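Local structure of putative phosphomethylpyrimidine kinase (Bacteroides thetaiotaomicron, 3MBH) at the interface of chains A and B. The protein probably phosphorylates pyridoxal with ATP, as a pyridoxal kinase of the ribokinase-like family, and binds pyridoxal in this crystal. Sequence-based numbering; all coordinates share one arbitrary frame. Chains: chain A/B, Putative phosphomethylpyrimidine kinase.

The interface of chains A and B. Residues chain A 243, 282-285; chain B 250, 254, 277-278, 281-283.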
HETATM    1  N   MSE A 243       8.314   2.476 -21.155  1.00 17.13           N
HETATM    2  CA  MSE A 243       7.754   2.436 -19.810  1.00 16.80           C
HETATM    3  C   MSE A 243       8.201   3.665 -18.994  1.00 16.01           C
HETATM    4  O   MSE A 243       7.380   4.243 -18.286  1.00 14.64           O
HETATM    5  CB  MSE A 243       8.102   1.131 -19.086  1.00 17.78           C
HETATM    6  CG  MSE A 243       7.759   1.156 -17.610  1.00 20.53           C
HETATM    7 SE   MSE A 243       5.831   0.967 -17.396  0.75 25.69          SE
HETATM    8  CE  MSE A 243       5.688  -0.955 -17.857  1.00 22.03           C
ATOM      9  N   PRO A 282       1.081   0.599 -10.410  1.00 36.42           N
ATOM     10  CA  PRO A 282       0.857   0.081 -11.754  1.00 36.28           C
ATOM     11  C   PRO A 282       0.636   1.203 -12.763  1.00 35.62           C
ATOM     12  O   PRO A 282      -0.014   2.190 -12.464  1.00 35.17           O
ATOM     13  CB  PRO A 282      -0.436  -0.737 -11.614  1.00 36.79           C
ATOM     14  CG  PRO A 282      -0.514  -1.129 -10.185  1.00 37.02           C
ATOM     15  CD  PRO A 282       0.174  -0.026  -9.427  1.00 36.47           C
ATOM     16  N   ILE A 283       1.135   1.020 -13.965  1.00 34.56           N
ATOM     17  CA  ILE A 283       0.965   2.030 -14.992  1.00 34.25           C
ATOM     18  C   ILE A 283       0.343   1.413 -16.281  1.00 32.79           C
ATOM     19  O   ILE A 283       0.580   0.230 -16.618  1.00 31.62           O
ATOM     20  CB  ILE A 283       2.295   2.732 -15.111  1.00 35.10           C
ATOM     21  CG1 ILE A 283       2.359   3.602 -16.348  1.00 37.90           C
ATOM     22  CG2 ILE A 283       3.475   1.711 -14.969  1.00 36.10           C
ATOM     23  CD1 ILE A 283       3.181   4.785 -16.095  1.00 38.69           C
ATOM     24  N   GLN A 284      -0.554   2.134 -16.937  1.00 31.06           N
ATOM     25  CA  GLN A 284      -1.064   1.632 -18.205  1.00 30.74           C
ATOM     26  C   GLN A 284      -0.342   2.438 -19.257  1.00 29.44           C
ATOM     27  O   GLN A 284      -0.109   3.625 -19.092  1.00 29.37           O
ATOM     28  CB  GLN A 284      -2.606   1.720 -18.346  1.00 32.34           C
ATOM     29  CG  GLN A 284      -3.146   1.695 -19.827  1.00 34.22           C
ATOM     30  CD  GLN A 284      -4.677   1.681 -19.909  1.00 40.78           C
ATOM     31  OE1 GLN A 284      -5.369   1.661 -18.879  1.00 42.73           O
ATOM     32  NE2 GLN A 284      -5.210   1.660 -21.139  1.00 41.55           N
HETATM   33  N   MSE A 285       0.019   1.788 -20.342  0.70 28.26           N
HETATM   34  CA  MSE A 285       0.850   2.419 -21.315  0.70 28.17           C
HETATM   35  C   MSE A 285       0.102   3.304 -22.300  0.70 27.13           C
HETATM   36  O   MSE A 285      -0.937   2.939 -22.827  0.70 26.78           O
HETATM   37  CB  MSE A 285       1.695   1.378 -22.020  0.70 28.75           C
HETATM   38  CG  MSE A 285       2.851   0.918 -21.117  0.70 31.48           C
HETATM   39 SE   MSE A 285       4.137  -0.127 -22.110  0.50 35.84          SE
HETATM   40  CE  MSE A 285       5.475   1.198 -22.180  0.70 30.03           C
TER
ATOM     41  N   GLN B 250      -2.748  -5.812 -23.447  1.00 17.82           N
ATOM     42  CA  GLN B 250      -1.942  -4.770 -22.804  1.00 19.43           C
ATOM     43  C   GLN B 250      -0.854  -5.367 -21.943  1.00 18.55           C
ATOM     44  O   GLN B 250       0.249  -4.862 -21.915  1.00 19.42           O
ATOM     45  CB  GLN B 250      -2.834  -3.894 -21.929  1.00 19.80           C
ATOM     46  CG  GLN B 250      -3.782  -3.031 -22.751  1.00 25.63           C
ATOM     47  CD  GLN B 250      -3.090  -1.857 -23.389  1.00 31.64           C
ATOM     48  OE1 GLN B 250      -2.357  -1.108 -22.721  1.00 33.88           O
ATOM     49  NE2 GLN B 250      -3.300  -1.696 -24.697  1.00 34.51           N
ATOM     50  N   GLN B 254       3.261  -4.921 -22.630  1.00 16.87           N
ATOM     51  CA  GLN B 254       4.231  -4.436 -21.665  1.00 17.96           C
ATOM     52  C   GLN B 254       5.376  -5.417 -21.490  1.00 17.37           C
ATOM     53  O   GLN B 254       6.522  -5.007 -21.405  1.00 16.73           O
ATOM     54  CB  GLN B 254       3.577  -4.212 -20.327  1.00 18.72           C
ATOM     55  CG  GLN B 254       2.547  -3.093 -20.372  1.00 22.47           C
ATOM     56  CD  GLN B 254       2.178  -2.572 -19.003  1.00 27.97           C
ATOM     57  OE1 GLN B 254       2.455  -3.205 -18.003  1.00 31.51           O
ATOM     58  NE2 GLN B 254       1.615  -1.369 -18.956  1.00 28.70           N
ATOM     59  N   HIS B 277       2.930  -6.920 -11.831  1.00 22.09           N
ATOM     60  CA  HIS B 277       2.127  -6.025 -10.988  1.00 24.67           C
ATOM     61  C   HIS B 277       1.266  -5.028 -11.736  1.00 25.01           C
ATOM     62  O   HIS B 277       0.422  -4.376 -11.144  1.00 25.03           O
ATOM     63  CB  HIS B 277       3.026  -5.353  -9.960  1.00 25.33           C
ATOM     64  CG  HIS B 277       3.517  -6.335  -8.942  1.00 30.96           C
ATOM     65  ND1 HIS B 277       3.153  -6.282  -7.614  1.00 36.67           N
ATOM     66  CD2 HIS B 277       4.236  -7.481  -9.092  1.00 34.57           C
ATOM     67  CE1 HIS B 277       3.674  -7.322  -6.980  1.00 38.91           C
ATOM     68  NE2 HIS B 277       4.342  -8.061  -7.853  1.00 37.08           N
ATOM     69  N   ASN B 278       1.405  -4.969 -13.042  1.00 25.63           N
ATOM     70  CA  ASN B 278       0.541  -4.083 -13.813  1.00 26.96           C
ATOM     71  C   ASN B 278      -0.798  -4.794 -14.145  1.00 26.93           C
ATOM     72  O   ASN B 278      -1.718  -4.161 -14.640  1.00 25.79           O
ATOM     73  CB  ASN B 278       1.272  -3.570 -15.088  1.00 27.78           C
ATOM     74  CG  ASN B 278       2.422  -2.543 -14.773  1.00 28.75           C
ATOM     75  OD1 ASN B 278       2.223  -1.568 -14.109  1.00 31.09           O
ATOM     76  ND2 ASN B 278       3.601  -2.811 -15.267  1.00 32.61           N
HETATM   77  N   MSE B 281      -4.410  -3.752 -12.000  0.70 35.41           N
HETATM   78  CA  MSE B 281      -5.088  -2.491 -12.281  0.70 36.84           C
HETATM   79  C   MSE B 281      -6.067  -2.688 -13.421  0.70 37.28           C
HETATM   80  O   MSE B 281      -5.813  -3.490 -14.307  0.70 38.39           O
HETATM   81  CB  MSE B 281      -4.060  -1.437 -12.722  0.70 37.28           C
HETATM   82  CG  MSE B 281      -3.178  -1.958 -13.872  0.70 38.30           C
HETATM   83 SE   MSE B 281      -2.302  -0.665 -15.003  0.50 43.12          SE
HETATM   84  CE  MSE B 281      -1.878  -1.767 -16.573  0.70 35.20           C
ATOM     85  N   PRO B 282      -7.172  -1.936 -13.433  1.00 37.66           N
ATOM     86  CA  PRO B 282      -8.020  -1.929 -14.651  1.00 38.81           C
ATOM     87  C   PRO B 282      -7.422  -1.144 -15.844  1.00 39.80           C
ATOM     88  O   PRO B 282      -6.562  -0.279 -15.675  1.00 38.73           O
ATOM     89  CB  PRO B 282      -9.287  -1.214 -14.190  1.00 38.85           C
ATOM     90  CG  PRO B 282      -8.819  -0.315 -13.068  1.00 38.08           C
ATOM     91  CD  PRO B 282      -7.784  -1.122 -12.358  1.00 37.76           C
ATOM     92  N   ILE B 283      -7.880  -1.477 -17.044  1.00 41.24           N
ATOM     93  CA  ILE B 283      -7.445  -0.802 -18.250  1.00 42.18           C
ATOM     94  C   ILE B 283      -8.414   0.319 -18.378  1.00 43.61           C
ATOM     95  O   ILE B 283      -9.589   0.069 -18.577  1.00 44.06           O
ATOM     96  CB  ILE B 283      -7.476  -1.764 -19.478  1.00 41.85           C
ATOM     97  CG1 ILE B 283      -6.432  -2.857 -19.305  1.00 41.20           C
ATOM     98  CG2 ILE B 283      -7.238  -1.025 -20.782  1.00 42.18           C
ATOM     99  CD1 ILE B 283      -5.212  -2.469 -18.400  1.00 42.31           C
TER
HETATM  100  O   HOH W   1      -0.582  -1.016 -20.773  1.00 26.13           O
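The carboxamide of B:Gln254 has the A:Met243 methyl CE over one face, 4.0 Å from CD, and A:Ile283 O at its amino edge. The B:Asn278 amide turns a face to that same carbonyl oxygen, and its ND2 meets A:Met243 CE tip to tip. Between these two ribokinase-like kinase chains, the contact sets the extended segment A:Pro282 to A:Met285, with A:Met243 from helix 241-257, against helix 241-257, the 3-10 turn 276-280 and the following loop of B, in an asymmetric patch of an assembly whose biological relevance the structure alone does not show. Both backbone polar groups of A:Ile283 are read by side chains. Its N donates to B:Asn278 OD1 at 2.8 Å, nearly straight but from above the carbonyl plane. B:Gln254 NE2 donates to A:Ile283 O at 3.0 Å, the acceptor lying in the amide plane (163° at H). CG of B:Gln254 is anti to its carbonyl carbon (chi1 -66°), and the extended chain beyond crosses A:Met285 obliquely, CG lying 3.8 Å from SE. An alanine here would remove the amide that binds A:Ile283 O and the surface packed against A:Met243 and A:Met285, and would probably loosen the hold on the A segment. B:Met281, with CG in the crowded position between backbone N and carbonyl carbon (chi1 52°), extends its selenium and methyl along the A:Ile283 carbonyl; its CG packs 3.8 Å from A:Pro282 CB. A:Gln284, extended beyond CG, crosses B:Ile283 at about a right angle, NE2 3.4 Å from CG2. A water joins A:Met285 N, at 2.9 Å, to B:Gln250 OE1, at 2.6 Å, with a weak contact to B:Gln254 NE2.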